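Long-range contacts in structural polyprotein, VP3 (Israeli acute paralysis virus, PDB 5CDD), which probably serves as a building block of the virion shell, as one of the jelly-roll capsid proteins cut from the viral structural polyprotein: residues 61-66 / 261-266; 91-96 / 137-142; 95-100 / 117-122; 131-136 / 214-219. All blocks are in the same frame, centred on the assembly; numbering follows the deposited sequence.

Going from the N terminus, 61-66 opens interaction 1, which closes last, at 261-266, so the other three nest inside its loop. Next, 91-96 and 95-100 open interactions 2 and 3 and share Met95 and Pro96. Interaction 3 closes at 117-122, at the end of the hairpin 101-118, before 131-136 opens interaction 4. Interaction 2 then closes at 137-142 and interaction 4 at 214-219, so these two cross. Strand 132-144 serves both. Interactions 1 and 4 lie within one sheet, and interaction 2 joins it to the chain leaving strand 90-92 of the second sheet. Lys66 and Lys262 of interaction 1 reach into the loop 94-99, and Pro96 packs on Trp133 of interaction 4.

Interaction 1: 61-66 / 261-266; sequences GNPAVK and WKWAED
Val65 CG2 sits over one face of the Trp261 indole, 3.4 Å from the centroid of its six-membered ring. It is 12° off the ring normal, a CH-pi contact over the face. At the edge of this indole, near its plane, lie Pro63 C and Ala64 N. Pro63 CB also touches Trp261 CE3 at 3.6 Å. The Trp263 indole has Pro63 CG over one face, offset toward the rim. At its edge, in plane, is Glu265 OE2, which takes a weak bond from Trp263 NE1 at 3.3 Å. Pro63 therefore touches two tryptophans of one strand. The chi1 of Val65 (-177°) sets CG1 anti to the backbone N; CG2, beside the N, goes to the ring.

The backbones pair antiparallel. Lys262 N donates a hydrogen bond to Ala64 O at 2.8 Å, and the return bond is long and weak. Lys66 CG meets Lys262 CB at 4.0 Å. The amine of Lys262 forms a salt bridge with Glu124 of helix 122-127.

This is the pairing of strands 64-72 and 255-265, consistent with the BIDG sheet of the viral jelly roll. Strand 132-144 flanks 255-265 on its other edge, bringing Arg140 to Trp261 in a cation-pi contact. Helix 122-127 packs against Ala64 and Lys262.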
loop_
_atom_site.group_PDB
_atom_site.type_symbol
_atom_site.label_atom_id
_atom_site.label_comp_id
_atom_site.label_asym_id
_atom_site.label_seq_id
_atom_site.Cartn_x
_atom_site.Cartn_y
_atom_site.Cartn_z
ATOM N N GLY B 61 43.157 -4.247 19.594
ATOM C CA GLY B 61 43.976 -3.071 19.820
ATOM C C GLY B 61 44.546 -3.032 21.224
ATOM O O GLY B 61 45.350 -2.161 21.556
ATOM N N ASN B 62 44.119 -3.980 22.052
ATOM C CA ASN B 62 44.589 -4.071 23.427
ATOM C C ASN B 62 46.040 -4.551 23.402
ATOM O O ASN B 62 46.330 -5.648 22.930
ATOM C CB ASN B 62 43.723 -5.061 24.206
ATOM C CG ASN B 62 44.027 -5.059 25.686
ATOM O OD1 ASN B 62 45.185 -5.079 26.090
ATOM N ND2 ASN B 62 42.985 -5.047 26.505
ATOM N N PRO B 63 46.973 -3.726 23.894
ATOM C CA PRO B 63 48.394 -4.090 23.914
ATOM C C PRO B 63 48.733 -5.172 24.936
ATOM O O PRO B 63 48.099 -5.273 25.988
ATOM C CB PRO B 63 49.086 -2.767 24.241
ATOM C CG PRO B 63 48.119 -1.733 23.743
ATOM C CD PRO B 63 46.803 -2.297 24.202
ATOM N N ALA B 64 49.745 -5.973 24.620
ATOM C CA ALA B 64 50.188 -7.041 25.508
ATOM C C ALA B 64 51.677 -7.305 25.293
ATOM O O ALA B 64 52.183 -7.178 24.177
ATOM C CB ALA B 64 49.387 -8.310 25.248
ATOM N N VAL B 65 52.374 -7.668 26.365
ATOM C CA VAL B 65 53.806 -7.945 26.291
ATOM C C VAL B 65 54.085 -9.385 25.865
ATOM O O VAL B 65 53.592 -10.331 26.478
ATOM C CB VAL B 65 54.491 -7.707 27.650
ATOM C CG1 VAL B 65 55.972 -7.931 27.528
ATOM C CG2 VAL B 65 54.239 -6.304 28.115
ATOM N N LYS B 66 54.882 -9.543 24.813
ATOM C CA LYS B 66 55.235 -10.863 24.316
ATOM C C LYS B 66 56.679 -11.217 24.660
ATOM O O LYS B 66 57.009 -12.391 24.839
ATOM C CB LYS B 66 55.029 -10.931 22.798
ATOM C CG LYS B 66 53.573 -10.936 22.352
ATOM C CD LYS B 66 52.870 -12.248 22.696
ATOM C CE LYS B 66 53.467 -13.429 21.945
ATOM N NZ LYS B 66 52.756 -14.706 22.231
ATOM N N TRP B 261 55.706 -5.040 22.978
ATOM C CA TRP B 261 54.251 -5.119 23.046
ATOM C C TRP B 261 53.704 -5.441 21.661
ATOM O O TRP B 261 54.287 -5.045 20.652
ATOM C CB TRP B 261 53.657 -3.795 23.531
ATOM C CG TRP B 261 54.049 -3.420 24.927
ATOM C CD1 TRP B 261 55.276 -2.991 25.352
ATOM C CD2 TRP B 261 53.207 -3.436 26.086
ATOM N NE1 TRP B 261 55.248 -2.737 26.704
ATOM C CE2 TRP B 261 53.990 -3.002 27.179
ATOM C CE3 TRP B 261 51.864 -3.775 26.307
ATOM C CZ2 TRP B 261 53.475 -2.898 28.475
ATOM C CZ3 TRP B 261 51.352 -3.670 27.598
ATOM C CH2 TRP B 261 52.157 -3.235 28.664
ATOM N N LYS B 262 52.582 -6.153 21.616
ATOM C CA LYS B 262 51.975 -6.529 20.344
ATOM C C LYS B 262 50.466 -6.304 20.305
ATOM O O LYS B 262 49.762 -6.541 21.288
ATOM C CB LYS B 262 52.276 -8.002 20.044
ATOM C CG LYS B 262 51.621 -8.530 18.777
ATOM C CD LYS B 262 51.904 -10.011 18.577
ATOM C CE LYS B 262 51.232 -10.533 17.315
ATOM N NZ LYS B 262 51.543 -11.965 17.054
ATOM N N TRP B 263 49.981 -5.841 19.157
ATOM C CA TRP B 263 48.555 -5.605 18.947
ATOM C C TRP B 263 48.336 -5.340 17.458
ATOM O O TRP B 263 49.297 -5.138 16.716
ATOM C CB TRP B 263 48.063 -4.432 19.810
ATOM C CG TRP B 263 48.426 -3.063 19.320
ATOM C CD1 TRP B 263 47.721 -2.294 18.437
ATOM C CD2 TRP B 263 49.583 -2.298 19.683
ATOM N NE1 TRP B 263 48.365 -1.097 18.230
ATOM C CE2 TRP B 263 49.511 -1.074 18.982
ATOM C CE3 TRP B 263 50.673 -2.530 20.532
ATOM C CZ2 TRP B 263 50.491 -0.081 19.103
ATOM C CZ3 TRP B 263 51.649 -1.540 20.654
ATOM C CH2 TRP B 263 51.548 -0.333 19.941
ATOM N N ALA B 264 47.081 -5.359 17.018
ATOM C CA ALA B 264 46.781 -5.146 15.604
ATOM C C ALA B 264 45.797 -4.014 15.329
ATOM O O ALA B 264 45.037 -3.600 16.205
ATOM C CB ALA B 264 46.255 -6.441 14.993
ATOM N N GLU B 265 45.822 -3.520 14.095
ATOM C CA GLU B 265 44.933 -2.445 13.670
ATOM C C GLU B 265 44.481 -2.736 12.245
ATOM O O GLU B 265 45.111 -3.524 11.543
ATOM C CB GLU B 265 45.655 -1.101 13.721
ATOM C CG GLU B 265 46.403 -0.861 15.018
ATOM C CD GLU B 265 46.943 0.550 15.130
ATOM O OE1 GLU B 265 47.407 1.096 14.107
ATOM O OE2 GLU B 265 46.916 1.109 16.248
ATOM N N ASP B 266 43.394 -2.096 11.820
ATOM C CA ASP B 266 42.853 -2.307 10.483
ATOM C C ASP B 266 42.654 -3.809 10.304
ATOM O O ASP B 266 43.018 -4.384 9.278
ATOM C CB ASP B 266 43.821 -1.774 9.427
ATOM C CG ASP B 266 44.155 -0.309 9.633
ATOM O OD1 ASP B 266 43.210 0.503 9.745
ATOM O OD2 ASP B 266 45.361 0.028 9.684
#

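Interaction 2: 91-96 / 137-142; sequences IPVGMP and MCYRIT
Tyr139 and Met137 face the interior of the jelly-roll sandwich and meet the chain at 91-96 there. Strand 132-144 belongs to one sheet. Strand 90-92 is an outer strand of the other, four-stranded sheet, in the place of strand C of the usual viral capsid fold. The contact thus spans the two sheets at the point where the chain leaves strand 90-92.

The phenol of Tyr139 reaches across by its tip. Its OH accepts a weak hydrogen bond from Gly94 N at 3.3 Å, with an N-H...O angle of 150°. Val93 CG1 lies at the edge of the ring, near its plane, 4.3 Å from Tyr139 CE2. Ile91 CG2 touches Tyr139 CE1 at 4.2 Å. The same Val93 CG1 also meets Met137 CG, at 4.0 Å, and the two side chains run past one another in opposite senses.

Met137 is the more folded side chain. Its chain bends at chi2 (-48°), which places SD, and again at chi3, which places CE. The sulphur lies 3.5 Å from Met95 N and near Met95 CB as well. Gly94 has no side chain, and Met137 CG and CE lie against its backbone. Lys262 NZ, from neighbouring strand 255-265, bonds Gly94 O. The methyl Met137 CE ends beside that same carbonyl oxygen, Gly94 O, 3.3 Å away.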
loop_
_atom_site.group_PDB
_atom_site.type_symbol
_atom_site.label_atom_id
_atom_site.label_comp_id
_atom_site.label_asym_id
_atom_site.label_seq_id
_atom_site.Cartn_x
_atom_site.Cartn_y
_atom_site.Cartn_z
ATOM N N ILE B 91 61.072 -11.659 15.447
ATOM C CA ILE B 91 59.637 -11.707 15.691
ATOM C C ILE B 91 58.801 -11.912 14.433
ATOM O O ILE B 91 58.802 -11.073 13.530
ATOM C CB ILE B 91 59.159 -10.409 16.376
ATOM C CG1 ILE B 91 59.944 -10.190 17.669
ATOM C CG2 ILE B 91 57.667 -10.493 16.668
ATOM C CD1 ILE B 91 59.619 -8.893 18.368
ATOM N N PRO B 92 58.075 -13.040 14.354
ATOM C CA PRO B 92 57.239 -13.304 13.181
ATOM C C PRO B 92 56.124 -12.262 13.117
ATOM O O PRO B 92 55.315 -12.153 14.041
ATOM C CB PRO B 92 56.696 -14.706 13.450
ATOM C CG PRO B 92 57.768 -15.333 14.276
ATOM C CD PRO B 92 58.137 -14.224 15.228
ATOM N N VAL B 93 56.092 -11.489 12.037
ATOM C CA VAL B 93 55.068 -10.466 11.877
ATOM C C VAL B 93 53.756 -11.112 11.452
ATOM O O VAL B 93 53.648 -11.634 10.350
ATOM C CB VAL B 93 55.483 -9.425 10.820
ATOM C CG1 VAL B 93 54.366 -8.417 10.611
ATOM C CG2 VAL B 93 56.749 -8.717 11.265
ATOM N N GLY B 94 52.762 -11.081 12.333
ATOM C CA GLY B 94 51.478 -11.677 12.012
ATOM C C GLY B 94 50.535 -11.648 13.197
ATOM O O GLY B 94 50.975 -11.615 14.348
ATOM N N MET B 95 49.236 -11.671 12.918
ATOM C CA MET B 95 48.229 -11.630 13.970
ATOM C C MET B 95 48.157 -12.921 14.787
ATOM O O MET B 95 47.956 -12.876 16.000
ATOM C CB MET B 95 46.859 -11.305 13.366
ATOM C CG MET B 95 45.886 -10.675 14.349
ATOM S SD MET B 95 44.464 -9.917 13.534
ATOM C CE MET B 95 43.138 -10.991 14.071
ATOM N N PRO B 96 48.314 -14.091 14.136
ATOM C CA PRO B 96 48.262 -15.373 14.851
ATOM C C PRO B 96 49.381 -15.490 15.887
ATOM O O PRO B 96 50.350 -14.732 15.852
ATOM C CB PRO B 96 48.418 -16.399 13.732
ATOM C CG PRO B 96 47.831 -15.706 12.550
ATOM C CD PRO B 96 48.397 -14.318 12.682
ATOM N N MET B 137 50.052 -4.981 11.709
ATOM C CA MET B 137 50.635 -5.386 12.979
ATOM C C MET B 137 51.427 -4.265 13.627
ATOM O O MET B 137 52.270 -3.635 12.987
ATOM C CB MET B 137 51.527 -6.609 12.778
ATOM C CG MET B 137 50.785 -7.815 12.228
ATOM S SD MET B 137 49.250 -8.133 13.128
ATOM C CE MET B 137 49.883 -8.540 14.754
ATOM N N CYS B 138 51.151 -4.021 14.903
ATOM C CA CYS B 138 51.835 -2.969 15.639
ATOM C C CYS B 138 52.667 -3.540 16.776
ATOM O O CYS B 138 52.227 -4.437 17.498
ATOM C CB CYS B 138 50.818 -1.974 16.188
ATOM S SG CYS B 138 49.818 -1.198 14.909
ATOM N N TYR B 139 53.874 -3.005 16.925
ATOM C CA TYR B 139 54.796 -3.451 17.958
ATOM C C TYR B 139 55.449 -2.251 18.631
ATOM O O TYR B 139 55.904 -1.329 17.955
ATOM C CB TYR B 139 55.882 -4.332 17.329
ATOM C CG TYR B 139 55.345 -5.532 16.582
ATOM C CD1 TYR B 139 54.956 -6.683 17.264
ATOM C CD2 TYR B 139 55.204 -5.509 15.193
ATOM C CE1 TYR B 139 54.439 -7.784 16.585
ATOM C CE2 TYR B 139 54.683 -6.608 14.501
ATOM C CZ TYR B 139 54.304 -7.741 15.206
ATOM O OH TYR B 139 53.781 -8.829 14.538
ATOM N N ARG B 140 55.478 -2.253 19.959
ATOM C CA ARG B 140 56.117 -1.173 20.701
ATOM C C ARG B 140 57.327 -1.760 21.407
ATOM O O ARG B 140 57.199 -2.695 22.192
ATOM C CB ARG B 140 55.158 -0.561 21.722
ATOM C CG ARG B 140 55.752 0.601 22.507
ATOM C CD ARG B 140 54.655 1.465 23.126
ATOM N NE ARG B 140 53.836 0.735 24.091
ATOM C CZ ARG B 140 54.133 0.585 25.377
ATOM N NH1 ARG B 140 55.236 1.120 25.870
ATOM N NH2 ARG B 140 53.324 -0.106 26.166
ATOM N N ILE B 141 58.499 -1.207 21.115
ATOM C CA ILE B 141 59.744 -1.683 21.698
ATOM C C ILE B 141 60.294 -0.677 22.702
ATOM O O ILE B 141 60.688 0.436 22.343
ATOM C CB ILE B 141 60.776 -1.940 20.593
ATOM C CG1 ILE B 141 60.176 -2.905 19.563
ATOM C CG2 ILE B 141 62.057 -2.503 21.191
ATOM C CD1 ILE B 141 61.041 -3.117 18.342
ATOM N N THR B 142 60.304 -1.087 23.965
ATOM C CA THR B 142 60.784 -0.244 25.048
ATOM C C THR B 142 62.111 -0.764 25.593
ATOM O O THR B 142 62.310 -1.969 25.731
ATOM C CB THR B 142 59.777 -0.209 26.214
ATOM O OG1 THR B 142 58.468 0.105 25.720
ATOM C CG2 THR B 142 60.204 0.831 27.239
#

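Interaction 3: 95-100 / 117-122; sequences MPCYSK and VIDAAP
Ser99 and Asp119 turn their polar ends toward each other. Ser99 OG gives a hydrogen bond to Asp119 OD2 at 2.8 Å and approaches it on the syn lone pair. Both groups are set by the first torsion. Ser99 OG lies between the backbone N and the carbonyl carbon (chi1 61°), and Asp119 CG takes the same place (chi1 63°).

Next to this pair the side of Ile118 is apolar. Its CG2 points to Cys97 and lies near SG and Ser99 O, though the closeness of the sulphur contact is doubtful at this resolution. Its CG1 meets Lys100 CB at 3.9 Å. Farther on, the backbones brush where Lys100 CA lies 3.4 Å from Val117 O. The two runs are nearly antiparallel, 150° apart, but they do not form a ladder. Asp119 is the centre of an inverse gamma turn, closed by a weak bond from Ala120 N to Ile118 O, 3.0 Å. This turn takes the chain from strand 111-118 toward helix 122-127. Ile118 itself pairs with a strand of a neighbouring subunit and so extends the sheet into that subunit.

Lys66 NZ bonds Ser99 OG and Asp119 O and forms a salt bridge with Asp119 OD2. The buried carboxylate thus has a hydroxyl and an amine on the same oxygen, which would be expected to favour its charged form.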
loop_
_atom_site.group_PDB
_atom_site.type_symbol
_atom_site.label_atom_id
_atom_site.label_comp_id
_atom_site.label_asym_id
_atom_site.label_seq_id
_atom_site.Cartn_x
_atom_site.Cartn_y
_atom_site.Cartn_z
ATOM N N MET B 95 49.236 -11.671 12.918
ATOM C CA MET B 95 48.229 -11.630 13.970
ATOM C C MET B 95 48.157 -12.921 14.787
ATOM O O MET B 95 47.956 -12.876 16.000
ATOM C CB MET B 95 46.859 -11.305 13.366
ATOM C CG MET B 95 45.886 -10.675 14.349
ATOM S SD MET B 95 44.464 -9.917 13.534
ATOM C CE MET B 95 43.138 -10.991 14.071
ATOM N N PRO B 96 48.314 -14.091 14.136
ATOM C CA PRO B 96 48.262 -15.373 14.851
ATOM C C PRO B 96 49.381 -15.490 15.887
ATOM O O PRO B 96 50.350 -14.732 15.852
ATOM C CB PRO B 96 48.418 -16.399 13.732
ATOM C CG PRO B 96 47.831 -15.706 12.550
ATOM C CD PRO B 96 48.397 -14.318 12.682
ATOM N N CYS B 97 49.251 -16.445 16.802
ATOM C CA CYS B 97 50.268 -16.637 17.828
ATOM C C CYS B 97 51.417 -17.475 17.270
ATOM O O CYS B 97 51.193 -18.408 16.499
ATOM C CB CYS B 97 49.664 -17.324 19.054
ATOM S SG CYS B 97 50.652 -17.095 20.549
ATOM N N TYR B 98 52.643 -17.141 17.661
ATOM C CA TYR B 98 53.816 -17.855 17.171
ATOM C C TYR B 98 54.642 -18.520 18.268
ATOM O O TYR B 98 55.466 -19.393 17.988
ATOM C CB TYR B 98 54.704 -16.898 16.374
ATOM C CG TYR B 98 55.148 -15.684 17.159
ATOM C CD1 TYR B 98 56.155 -15.778 18.119
ATOM C CD2 TYR B 98 54.543 -14.444 16.958
ATOM C CE1 TYR B 98 56.550 -14.666 18.863
ATOM C CE2 TYR B 98 54.927 -13.327 17.697
ATOM C CZ TYR B 98 55.931 -13.447 18.646
ATOM O OH TYR B 98 56.312 -12.349 19.380
ATOM N N SER B 99 54.424 -18.112 19.513
ATOM C CA SER B 99 55.173 -18.677 20.628
ATOM C C SER B 99 54.331 -19.623 21.472
ATOM O O SER B 99 53.158 -19.362 21.734
ATOM C CB SER B 99 55.723 -17.558 21.515
ATOM O OG SER B 99 54.674 -16.783 22.068
ATOM N N LYS B 100 54.942 -20.725 21.894
ATOM C CA LYS B 100 54.258 -21.708 22.721
ATOM C C LYS B 100 55.242 -22.386 23.661
ATOM O O LYS B 100 56.454 -22.350 23.448
ATOM C CB LYS B 100 53.580 -22.769 21.850
ATOM C CG LYS B 100 54.542 -23.669 21.101
ATOM C CD LYS B 100 53.800 -24.638 20.198
ATOM C CE LYS B 100 54.766 -25.412 19.320
ATOM N NZ LYS B 100 54.060 -26.218 18.292
ATOM N N VAL B 117 51.020 -25.089 25.242
ATOM C CA VAL B 117 50.427 -23.964 25.956
ATOM C C VAL B 117 50.897 -22.706 25.247
ATOM O O VAL B 117 52.082 -22.382 25.239
ATOM C CB VAL B 117 50.871 -23.909 27.423
ATOM C CG1 VAL B 117 50.241 -22.714 28.106
ATOM C CG2 VAL B 117 50.455 -25.175 28.132
ATOM N N ILE B 118 49.950 -21.995 24.657
ATOM C CA ILE B 118 50.242 -20.795 23.898
ATOM C C ILE B 118 49.840 -19.526 24.661
ATOM O O ILE B 118 48.674 -19.344 25.003
ATOM C CB ILE B 118 49.502 -20.888 22.550
ATOM C CG1 ILE B 118 49.732 -22.282 21.943
ATOM C CG2 ILE B 118 49.996 -19.831 21.606
ATOM C CD1 ILE B 118 48.816 -22.625 20.795
ATOM N N ASP B 119 50.815 -18.663 24.941
ATOM C CA ASP B 119 50.560 -17.412 25.661
ATOM C C ASP B 119 50.072 -16.324 24.712
ATOM O O ASP B 119 50.815 -15.420 24.336
ATOM C CB ASP B 119 51.825 -16.924 26.382
ATOM C CG ASP B 119 52.959 -16.583 25.421
ATOM O OD1 ASP B 119 53.831 -15.766 25.793
ATOM O OD2 ASP B 119 52.982 -17.138 24.300
ATOM N N ALA B 120 48.805 -16.420 24.334
ATOM C CA ALA B 120 48.203 -15.470 23.413
ATOM C C ALA B 120 47.987 -14.066 23.965
ATOM O O ALA B 120 47.699 -13.872 25.147
ATOM C CB ALA B 120 46.878 -16.021 22.906
ATOM N N ALA B 121 48.142 -13.091 23.075
ATOM C CA ALA B 121 47.919 -11.686 23.382
ATOM C C ALA B 121 46.496 -11.458 22.871
ATOM O O ALA B 121 46.002 -12.229 22.044
ATOM C CB ALA B 121 48.893 -10.818 22.612
ATOM N N PRO B 122 45.814 -10.407 23.347
ATOM C CA PRO B 122 44.445 -10.172 22.877
ATOM C C PRO B 122 44.178 -10.347 21.373
ATOM O O PRO B 122 43.190 -10.973 20.994
ATOM C CB PRO B 122 44.137 -8.759 23.390
ATOM C CG PRO B 122 45.494 -8.148 23.593
ATOM C CD PRO B 122 46.289 -9.279 24.162
#

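Interaction 4: 131-136 / 214-219; sequences SYWRAT and LKTAGI
Trp133 lies beside Leu214 and Thr216. Its CB meets Thr216 CG2 at 4.0 Å. With chi1 at 65°, CG sits between the backbone N and the carbonyl carbon, the crowded position. The indole and the leucine then lie side by side. Trp133 CD1 is 3.5 Å from Thr216 CG2, which is at the ring edge near its plane. Trp133 NE1 gives a weak, bent bond to Lys215 O at 2.9 Å, with an N-H...O angle of 121°. Beyond it, Trp133 CE2 lies under Leu214 CB at 3.7 Å; this methylene is over one face, offset toward the rim. On the six-membered ring, Trp133 CZ2 packs on Leu214 CD1 at 3.5 Å, and CH2 is also near that methyl.

The backbones of Trp133 and Leu214 form an antiparallel hydrogen-bonded pair, Trp133 N to Leu214 O 2.8 Å and Leu214 N to Trp133 O 2.9 Å. A weak third bond joins Thr216 N to Ser131 O. On the other edge of strand 132-144, Ser131 and Tyr132 both face Val270, a classic beta bulge. The contact thus adds the short strand 214-215 to the sheet. Phe207 meets the Trp133 ring edge to face, and Tyr132 OH is hydrogen-bonded to Gly163 O of a neighbouring subunit.

One indole therefore does two jobs. Its N-H probably gives Lys215 O some polar support, though the bond is bent and weak, and its carbon rim and face supply apolar packing.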
loop_
_atom_site.group_PDB
_atom_site.type_symbol
_atom_site.label_atom_id
_atom_site.label_comp_id
_atom_site.label_asym_id
_atom_site.label_seq_id
_atom_site.Cartn_x
_atom_site.Cartn_y
_atom_site.Cartn_z
ATOM N N SER B 131 39.531 -18.392 10.193
ATOM C CA SER B 131 40.420 -19.141 9.313
ATOM C C SER B 131 41.535 -18.304 8.699
ATOM O O SER B 131 42.683 -18.743 8.649
ATOM C CB SER B 131 39.610 -19.809 8.204
ATOM O OG SER B 131 38.723 -20.773 8.742
ATOM N N TYR B 132 41.205 -17.106 8.225
ATOM C CA TYR B 132 42.209 -16.236 7.622
ATOM C C TYR B 132 42.120 -14.834 8.202
ATOM O O TYR B 132 41.067 -14.417 8.682
ATOM C CB TYR B 132 42.025 -16.165 6.104
ATOM C CG TYR B 132 41.758 -17.500 5.448
ATOM C CD1 TYR B 132 40.455 -17.916 5.181
ATOM C CD2 TYR B 132 42.804 -18.355 5.107
ATOM C CE1 TYR B 132 40.199 -19.150 4.587
ATOM C CE2 TYR B 132 42.560 -19.593 4.516
ATOM C CZ TYR B 132 41.255 -19.982 4.259
ATOM O OH TYR B 132 41.002 -21.203 3.677
ATOM N N TRP B 133 43.232 -14.107 8.149
ATOM C CA TRP B 133 43.285 -12.751 8.677
ATOM C C TRP B 133 43.976 -11.784 7.726
ATOM O O TRP B 133 44.555 -12.179 6.713
ATOM C CB TRP B 133 44.033 -12.728 10.012
ATOM C CG TRP B 133 45.484 -13.096 9.882
ATOM C CD1 TRP B 133 46.010 -14.354 9.847
ATOM C CD2 TRP B 133 46.586 -12.194 9.718
ATOM N NE1 TRP B 133 47.372 -14.294 9.672
ATOM C CE2 TRP B 133 47.752 -12.981 9.588
ATOM C CE3 TRP B 133 46.703 -10.798 9.665
ATOM C CZ2 TRP B 133 49.021 -12.417 9.409
ATOM C CZ3 TRP B 133 47.965 -10.237 9.487
ATOM C CH2 TRP B 133 49.107 -11.048 9.362
ATOM N N ARG B 134 43.914 -10.507 8.085
ATOM C CA ARG B 134 44.527 -9.427 7.323
ATOM C C ARG B 134 44.523 -8.222 8.253
ATOM O O ARG B 134 43.465 -7.809 8.728
ATOM C CB ARG B 134 43.704 -9.119 6.072
ATOM C CG ARG B 134 44.282 -8.008 5.218
ATOM C CD ARG B 134 43.305 -7.578 4.142
ATOM N NE ARG B 134 43.843 -6.489 3.331
ATOM C CZ ARG B 134 44.745 -6.643 2.368
ATOM N NH1 ARG B 134 45.213 -7.850 2.085
ATOM N NH2 ARG B 134 45.186 -5.592 1.692
ATOM N N ALA B 135 45.698 -7.665 8.530
ATOM C CA ALA B 135 45.770 -6.520 9.425
ATOM C C ALA B 135 47.133 -5.846 9.459
ATOM O O ALA B 135 48.112 -6.344 8.901
ATOM C CB ALA B 135 45.375 -6.948 10.835
ATOM N N THR B 136 47.175 -4.693 10.119
ATOM C CA THR B 136 48.401 -3.929 10.279
ATOM C C THR B 136 48.924 -4.282 11.663
ATOM O O THR B 136 48.307 -3.943 12.671
ATOM C CB THR B 136 48.132 -2.413 10.212
ATOM O OG1 THR B 136 47.671 -2.067 8.899
ATOM C CG2 THR B 136 49.396 -1.634 10.521
ATOM N N LEU B 214 45.989 -14.232 5.189
ATOM C CA LEU B 214 46.943 -15.247 5.627
ATOM C C LEU B 214 46.260 -16.185 6.616
ATOM O O LEU B 214 45.288 -15.806 7.269
ATOM C CB LEU B 214 48.161 -14.592 6.281
ATOM C CG LEU B 214 49.128 -13.861 5.348
ATOM C CD1 LEU B 214 50.187 -13.146 6.165
ATOM C CD2 LEU B 214 49.775 -14.854 4.397
ATOM N N LYS B 215 46.767 -17.409 6.722
ATOM C CA LYS B 215 46.184 -18.389 7.627
ATOM C C LYS B 215 46.335 -17.971 9.083
ATOM O O LYS B 215 47.178 -17.140 9.415
ATOM C CB LYS B 215 46.823 -19.762 7.392
ATOM C CG LYS B 215 46.451 -20.391 6.048
ATOM C CD LYS B 215 46.950 -21.829 5.936
ATOM C CE LYS B 215 46.396 -22.530 4.697
ATOM N NZ LYS B 215 46.882 -21.936 3.420
ATOM N N THR B 216 45.510 -18.546 9.951
ATOM C CA THR B 216 45.548 -18.216 11.371
ATOM C C THR B 216 46.032 -19.369 12.245
ATOM O O THR B 216 45.934 -19.305 13.468
ATOM C CB THR B 216 44.152 -17.787 11.874
ATOM O OG1 THR B 216 43.243 -18.888 11.740
ATOM C CG2 THR B 216 43.642 -16.588 11.083
ATOM N N ALA B 217 46.553 -20.416 11.617
ATOM C CA ALA B 217 47.042 -21.582 12.341
ATOM C C ALA B 217 48.171 -21.214 13.298
ATOM O O ALA B 217 48.194 -21.646 14.454
ATOM C CB ALA B 217 47.519 -22.643 11.352
ATOM N N GLY B 218 49.105 -20.403 12.814
ATOM C CA GLY B 218 50.227 -20.001 13.643
ATOM C C GLY B 218 51.137 -21.131 14.104
ATOM O O GLY B 218 51.510 -22.002 13.316
ATOM N N ILE B 219 51.491 -21.118 15.388
ATOM C CA ILE B 219 52.382 -22.130 15.962
ATOM C C ILE B 219 51.659 -23.413 16.383
ATOM O O ILE B 219 52.294 -24.410 16.717
ATOM C CB ILE B 219 53.133 -21.560 17.202
ATOM C CG1 ILE B 219 54.314 -22.454 17.581
ATOM C CG2 ILE B 219 52.163 -21.400 18.369
ATOM C CD1 ILE B 219 55.431 -22.464 16.543
#